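Local atomic coordinates of glycosyl hydrolase 25 (Streptococcus pneumoniae, PDB entry 4FF5), a protein that probably hydrolyses the glycan backbone of bacterial cell walls, as a family 25 glycosyl hydrolase, and takes part in host-cell invasion by the pneumococcus. Residues His49-Ile55 with Gln73-Ile79; Val116-Val120 with Leu262-Pro266. All blocks are in the same frame, centred on the assembly; numbering follows the deposited sequence.

In the fold
Both contacts belong to one TIM barrel and lie at the N-terminal ends of its strands, with centres about 11 Å apart. Contact 1 comes first along the chain and lies within the beta-alpha-beta unit of strand 54-57, helix 68-73 and strand 77-84. Contact 2 follows, tying the start of the next strand, 118-123, to the C-terminal helix 255-263; its segments are 142 residues apart at their closest ends. The two meet in the sheet: probable hydrogen bonds join Ala78 O to Ala119 N (2.9 Å) and Ala78 N to Pro117 O (3.1 Å). Phe263 thus packs against three successive strands, through Ile54, Ile79 and Ala119. TIM-barrel enzymes carry their active sites at the opposite, C-terminal end.

Contact 1. Residues His49-Ile55 with Gln73-Ile79; sequences HLDKPII and QNISGAI
Parallel strand pairing sets the frame of this contact. Residues 49-52 make a type I turn just after a helix, closed by Lys52 N to His49 O at 2.8 Å, and the chain then extends into strand 54-57 beside the start of strand 77-84. CA atoms pair Lys52 with Ile75 (4.8 Å) and Ile55 with Ala78 (4.9 Å). Ile55 straddles Ala78: its N donates to Gly77 O (3.2 Å) and its O accepts from Ile79 N (2.8 Å). Ahead of the strands, Ser76 N donates to Pro53 O (3.0 Å), and Ser76 OG, with chi1 in p, donates to Lys52 O (2.7 Å).

Water extends the polar network over the turn. One molecule joins His49 ND1 (2.9 Å) to Ile75 O (3.2 Å), a second donates to Leu50 O (2.9 Å) and Ser76 OG (2.7 Å), and a third links Lys52 NZ (3.1 Å) to Asn74 OD1 (2.9 Å); Asn74 ND2 is bonded to Ala238 O.

Apolar contacts flank the sheet. Ile55, chi1 p, sets CG2 3.8 Å from Ile75 CG2 and CG1 4.0 Å from Ala78 CB. On the other face Ile54 CG2 lies 4.3 Å from Ile79 CG1, and both residues touch Phe263.

Strand 54-57, helix 68-73 and strand 77-84 form the barrel's first beta-alpha-beta unit. The chemistry changes along the pair, from serine- and water-mediated bonding at the partly exposed turn to parallel backbone pairing of Ile55 with Gly77 and Ile79 among buried apolar residues.

Contact 2. Residues Val116-Val120 with Leu262-Pro266; sequences VPVAV and LFLKP
This is a buried, apolar packing contact between the beginning of a barrel strand and the last turn of the C-terminal helix, at the end of the TIM barrel where strand 118-123 starts. Residues 116-120 are extended throughout, passing from a loop at Val116-Pro117 into the strand at Val118. Across from them, Leu262 and Phe263 finish helix 255-263, and Leu264 is the first residue to leave helical geometry. The closest CA atoms are those of Pro117 and Phe263, 5.6 Å apart, and the two segments bury 194 Å² between them.

Pro117 and Phe263 supply most of that surface. The CA-CB bond of Pro117 is directed toward the helix end, with CB 3.3 Å from Phe263 O and CG 3.7 Å from Phe263 CB; CG also lies 4.3 Å from CD2 of Leu264. Phe263, at chi1 -74° and chi2 -75°, reaches its ring obliquely past Pro117 to Ala119, so that Phe263 CE1 comes 4.3 Å from Ala119 CB, while Val118 N sits at the ring edge, 4.4 Å from CD1. The CA-CB bond of Val118 is directed away, and its side chain touches helix 104-112, whereas Ala119 shares the side of the sheet that Phe263 covers.

Phe263 also touches Ile79 of the neighbouring strand and Ser149, and its ring stacks with that of Phe259 one helical turn earlier. The terminal helix therefore covers this end of the barrel. No hydrogen bond crosses between the segments, so their cohesion rests on van der Waals and hydrophobic packing, while the strand backbone is hydrogen-bonded to its neighbours, Ala78 and Val80 on one side and Ser149 and Tyr150 on the other.

Contact 1. Residues His49-Ile55 with Gln73-Ile79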
loop_
_atom_site.group_PDB
_atom_site.type_symbol
_atom_site.label_atom_id
_atom_site.label_comp_id
_atom_site.label_asym_id
_atom_site.label_seq_id
_atom_site.Cartn_x
_atom_site.Cartn_y
_atom_site.Cartn_z
ATOM N N HIS A 49 -4.972 7.762 -17.501
ATOM C CA HIS A 49 -4.916 6.342 -17.167
ATOM C C HIS A 49 -5.813 5.952 -16.011
ATOM O O HIS A 49 -5.711 4.838 -15.493
ATOM C CB HIS A 49 -3.478 5.933 -16.878
ATOM C CG HIS A 49 -2.602 5.880 -18.114
ATOM N ND1 HIS A 49 -1.270 5.738 -18.047
ATOM C CD2 HIS A 49 -2.922 5.963 -19.465
ATOM C CE1 HIS A 49 -0.757 5.705 -19.293
ATOM N NE2 HIS A 49 -1.773 5.844 -20.161
ATOM N N LEU A 50 -6.713 6.855 -15.631
ATOM C CA LEU A 50 -7.529 6.713 -14.421
ATOM C C LEU A 50 -8.319 5.397 -14.341
ATOM O O LEU A 50 -8.541 4.887 -13.257
ATOM C CB LEU A 50 -8.462 7.926 -14.279
ATOM C CG LEU A 50 -9.389 8.041 -13.077
ATOM C CD1 LEU A 50 -8.585 8.211 -11.806
ATOM C CD2 LEU A 50 -10.334 9.217 -13.279
ATOM N N ASP A 51 -8.731 4.836 -15.476
ATOM C CA ASP A 51 -9.475 3.571 -15.430
ATOM C C ASP A 51 -8.606 2.305 -15.483
ATOM O O ASP A 51 -9.116 1.188 -15.477
ATOM C CB ASP A 51 -10.596 3.560 -16.463
ATOM C CG ASP A 51 -11.675 4.597 -16.154
ATOM O OD1 ASP A 51 -11.886 4.939 -14.959
ATOM O OD2 ASP A 51 -12.311 5.078 -17.108
ATOM N N LYS A 52 -7.291 2.492 -15.502
ATOM C CA LYS A 52 -6.368 1.385 -15.369
ATOM C C LYS A 52 -6.218 1.088 -13.866
ATOM O O LYS A 52 -6.391 1.982 -13.033
ATOM C CB LYS A 52 -5.032 1.730 -16.023
ATOM C CG LYS A 52 -5.048 1.550 -17.540
ATOM C CD LYS A 52 -4.143 2.548 -18.242
ATOM C CE LYS A 52 -4.095 2.336 -19.755
ATOM N NZ LYS A 52 -5.401 1.906 -20.325
ATOM N N PRO A 53 -5.930 -0.173 -13.515
ATOM C CA PRO A 53 -5.968 -0.552 -12.101
ATOM C C PRO A 53 -4.781 -0.006 -11.295
ATOM O O PRO A 53 -3.760 0.386 -11.874
ATOM C CB PRO A 53 -5.893 -2.074 -12.156
ATOM C CG PRO A 53 -5.161 -2.371 -13.407
ATOM C CD PRO A 53 -5.579 -1.309 -14.386
ATOM N N ILE A 54 -4.943 0.030 -9.974
ATOM C CA ILE A 54 -3.854 0.338 -9.049
ATOM C C ILE A 54 -3.283 -0.988 -8.534
ATOM O O ILE A 54 -4.032 -1.856 -8.067
ATOM C CB ILE A 54 -4.352 1.198 -7.866
ATOM C CG1 ILE A 54 -4.833 2.582 -8.371
ATOM C CG2 ILE A 54 -3.293 1.300 -6.764
ATOM C CD1 ILE A 54 -5.869 3.212 -7.451
ATOM N N ILE A 55 -1.963 -1.146 -8.629
ATOM C CA ILE A 55 -1.316 -2.346 -8.120
ATOM C C ILE A 55 -0.570 -2.073 -6.811
ATOM O O ILE A 55 -0.280 -0.920 -6.456
ATOM C CB ILE A 55 -0.349 -2.982 -9.161
ATOM C CG1 ILE A 55 0.865 -2.061 -9.398
ATOM C CG2 ILE A 55 -1.112 -3.314 -10.447
ATOM C CD1 ILE A 55 1.924 -2.654 -10.325
ATOM N N GLN A 73 2.263 1.761 -18.402
ATOM C CA GLN A 73 1.179 2.210 -19.283
ATOM C C GLN A 73 -0.118 1.397 -19.087
ATOM O O GLN A 73 -1.172 1.782 -19.616
ATOM C CB GLN A 73 1.608 2.267 -20.762
ATOM C CG GLN A 73 2.845 3.112 -21.080
ATOM C CD GLN A 73 2.827 4.519 -20.473
ATOM O OE1 GLN A 73 1.925 5.319 -20.729
ATOM N NE2 GLN A 73 3.853 4.828 -19.679
ATOM N N ASN A 74 -0.038 0.321 -18.293
ATOM C CA ASN A 74 -1.192 -0.533 -17.956
ATOM C C ASN A 74 -1.733 -0.320 -16.520
ATOM O O ASN A 74 -2.651 -1.024 -16.080
ATOM C CB ASN A 74 -0.853 -2.018 -18.193
ATOM C CG ASN A 74 -0.725 -2.374 -19.675
ATOM O OD1 ASN A 74 -1.540 -1.968 -20.486
ATOM N ND2 ASN A 74 0.293 -3.161 -20.022
ATOM N N ILE A 75 -1.170 0.648 -15.796
ATOM C CA ILE A 75 -1.633 0.968 -14.438
ATOM C C ILE A 75 -1.835 2.471 -14.217
ATOM O O ILE A 75 -1.289 3.295 -14.956
ATOM C CB ILE A 75 -0.676 0.381 -13.362
ATOM C CG1 ILE A 75 0.715 1.051 -13.422
ATOM C CG2 ILE A 75 -0.569 -1.133 -13.526
ATOM C CD1 ILE A 75 1.659 0.675 -12.292
ATOM N N SER A 76 -2.606 2.822 -13.190
ATOM C CA SER A 76 -2.810 4.215 -12.835
ATOM C C SER A 76 -1.929 4.659 -11.673
ATOM O O SER A 76 -1.587 5.834 -11.557
ATOM C CB SER A 76 -4.294 4.483 -12.536
ATOM O OG SER A 76 -4.781 3.593 -11.544
ATOM N N GLY A 77 -1.573 3.717 -10.807
ATOM C CA GLY A 77 -0.750 4.007 -9.625
ATOM C C GLY A 77 -0.213 2.717 -9.020
ATOM O O GLY A 77 -0.630 1.603 -9.397
ATOM N N ALA A 78 0.729 2.854 -8.091
ATOM C CA ALA A 78 1.350 1.679 -7.478
ATOM C C ALA A 78 1.604 1.941 -6.000
ATOM O O ALA A 78 1.894 3.070 -5.603
ATOM C CB ALA A 78 2.652 1.337 -8.178
ATOM N N ILE A 79 1.485 0.895 -5.190
ATOM C CA ILE A 79 1.774 0.989 -3.775
ATOM C C ILE A 79 2.829 -0.059 -3.449
ATOM O O ILE A 79 2.582 -1.260 -3.580
ATOM C CB ILE A 79 0.510 0.773 -2.918
ATOM C CG1 ILE A 79 -0.620 1.714 -3.365
ATOM C CG2 ILE A 79 0.823 1.028 -1.456
ATOM C CD1 ILE A 79 -1.852 1.643 -2.470
HETATM O O HOH W 1 0.583 5.732 -15.862
HETATM O O HOH W 2 -7.247 4.466 -10.715
HETATM O O HOH W 3 -4.195 -0.929 -20.179
#

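Contact 2. Residues Val116-Val120 with Leu262-Pro266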
loop_
_atom_site.group_PDB
_atom_site.type_symbol
_atom_site.label_atom_id
_atom_site.label_comp_id
_atom_site.label_asym_id
_atom_site.label_seq_id
_atom_site.Cartn_x
_atom_site.Cartn_y
_atom_site.Cartn_z
ATOM N N VAL A 116 4.565 7.332 -13.110
ATOM C CA VAL A 116 3.531 6.661 -12.303
ATOM C C VAL A 116 3.629 7.188 -10.880
ATOM O O VAL A 116 4.733 7.261 -10.314
ATOM C CB VAL A 116 3.708 5.117 -12.258
ATOM C CG1 VAL A 116 2.595 4.448 -11.442
ATOM C CG2 VAL A 116 3.787 4.527 -13.652
ATOM N N PRO A 117 2.484 7.556 -10.281
ATOM C CA PRO A 117 2.587 7.943 -8.888
ATOM C C PRO A 117 2.669 6.697 -7.991
ATOM O O PRO A 117 2.019 5.676 -8.257
ATOM C CB PRO A 117 1.317 8.756 -8.660
ATOM C CG PRO A 117 0.332 8.179 -9.616
ATOM C CD PRO A 117 1.117 7.735 -10.810
ATOM N N VAL A 118 3.478 6.799 -6.940
ATOM C CA VAL A 118 3.828 5.653 -6.129
ATOM C C VAL A 118 3.664 6.029 -4.666
ATOM O O VAL A 118 4.181 7.057 -4.212
ATOM C CB VAL A 118 5.304 5.231 -6.372
ATOM C CG1 VAL A 118 5.683 4.040 -5.497
ATOM C CG2 VAL A 118 5.530 4.905 -7.842
ATOM N N ALA A 119 2.936 5.189 -3.944
ATOM C CA ALA A 119 2.801 5.289 -2.507
ATOM C C ALA A 119 3.554 4.110 -1.914
ATOM O O ALA A 119 4.048 3.257 -2.658
ATOM C CB ALA A 119 1.324 5.235 -2.134
ATOM N N VAL A 120 3.635 4.041 -0.584
ATOM C CA VAL A 120 4.387 2.975 0.048
ATOM C C VAL A 120 3.573 2.319 1.162
ATOM O O VAL A 120 2.638 2.924 1.676
ATOM C CB VAL A 120 5.758 3.468 0.607
ATOM C CG1 VAL A 120 6.740 3.781 -0.539
ATOM C CG2 VAL A 120 5.591 4.630 1.594
ATOM N N LEU A 262 -5.062 10.154 -3.115
ATOM C CA LEU A 262 -4.181 9.025 -2.772
ATOM C C LEU A 262 -2.856 9.037 -3.509
ATOM O O LEU A 262 -1.862 8.490 -3.010
ATOM C CB LEU A 262 -4.889 7.685 -3.017
ATOM C CG LEU A 262 -6.192 7.451 -2.217
ATOM C CD1 LEU A 262 -6.683 6.019 -2.384
ATOM C CD2 LEU A 262 -6.020 7.757 -0.741
ATOM N N PHE A 263 -2.853 9.636 -4.696
ATOM C CA PHE A 263 -1.691 9.549 -5.576
ATOM C C PHE A 263 -1.072 10.860 -6.028
ATOM O O PHE A 263 0.085 10.885 -6.433
ATOM C CB PHE A 263 -2.024 8.662 -6.756
ATOM C CG PHE A 263 -2.071 7.219 -6.375
ATOM C CD1 PHE A 263 -0.890 6.509 -6.152
ATOM C CD2 PHE A 263 -3.284 6.588 -6.163
ATOM C CE1 PHE A 263 -0.925 5.182 -5.763
ATOM C CE2 PHE A 263 -3.326 5.258 -5.764
ATOM C CZ PHE A 263 -2.143 4.553 -5.569
ATOM N N LEU A 264 -1.824 11.943 -5.953
ATOM C CA LEU A 264 -1.363 13.196 -6.547
ATOM C C LEU A 264 -1.197 14.331 -5.533
ATOM O O LEU A 264 -1.133 15.501 -5.912
ATOM C CB LEU A 264 -2.271 13.580 -7.723
ATOM C CG LEU A 264 -2.397 12.633 -8.935
ATOM C CD1 LEU A 264 -3.354 13.200 -9.982
ATOM C CD2 LEU A 264 -1.064 12.271 -9.577
ATOM N N LYS A 265 -1.104 13.990 -4.244
ATOM C CA LYS A 265 -0.895 15.001 -3.188
ATOM C C LYS A 265 0.177 14.626 -2.141
ATOM O O LYS A 265 -0.139 14.522 -0.955
ATOM C CB LYS A 265 -2.209 15.335 -2.461
ATOM C CG LYS A 265 -3.405 15.658 -3.348
ATOM C CD LYS A 265 -4.367 16.685 -2.758
ATOM C CE LYS A 265 -4.200 16.957 -1.268
ATOM N NZ LYS A 265 -5.123 18.027 -0.806
ATOM N N PRO A 266 1.445 14.427 -2.561
ATOM C CA PRO A 266 2.466 14.138 -1.546
ATOM C C PRO A 266 2.878 15.407 -0.792
ATOM O O PRO A 266 2.699 15.485 0.427
ATOM C CB PRO A 266 3.636 13.617 -2.368
ATOM C CG PRO A 266 3.495 14.301 -3.687
ATOM C CD PRO A 266 2.025 14.513 -3.917
#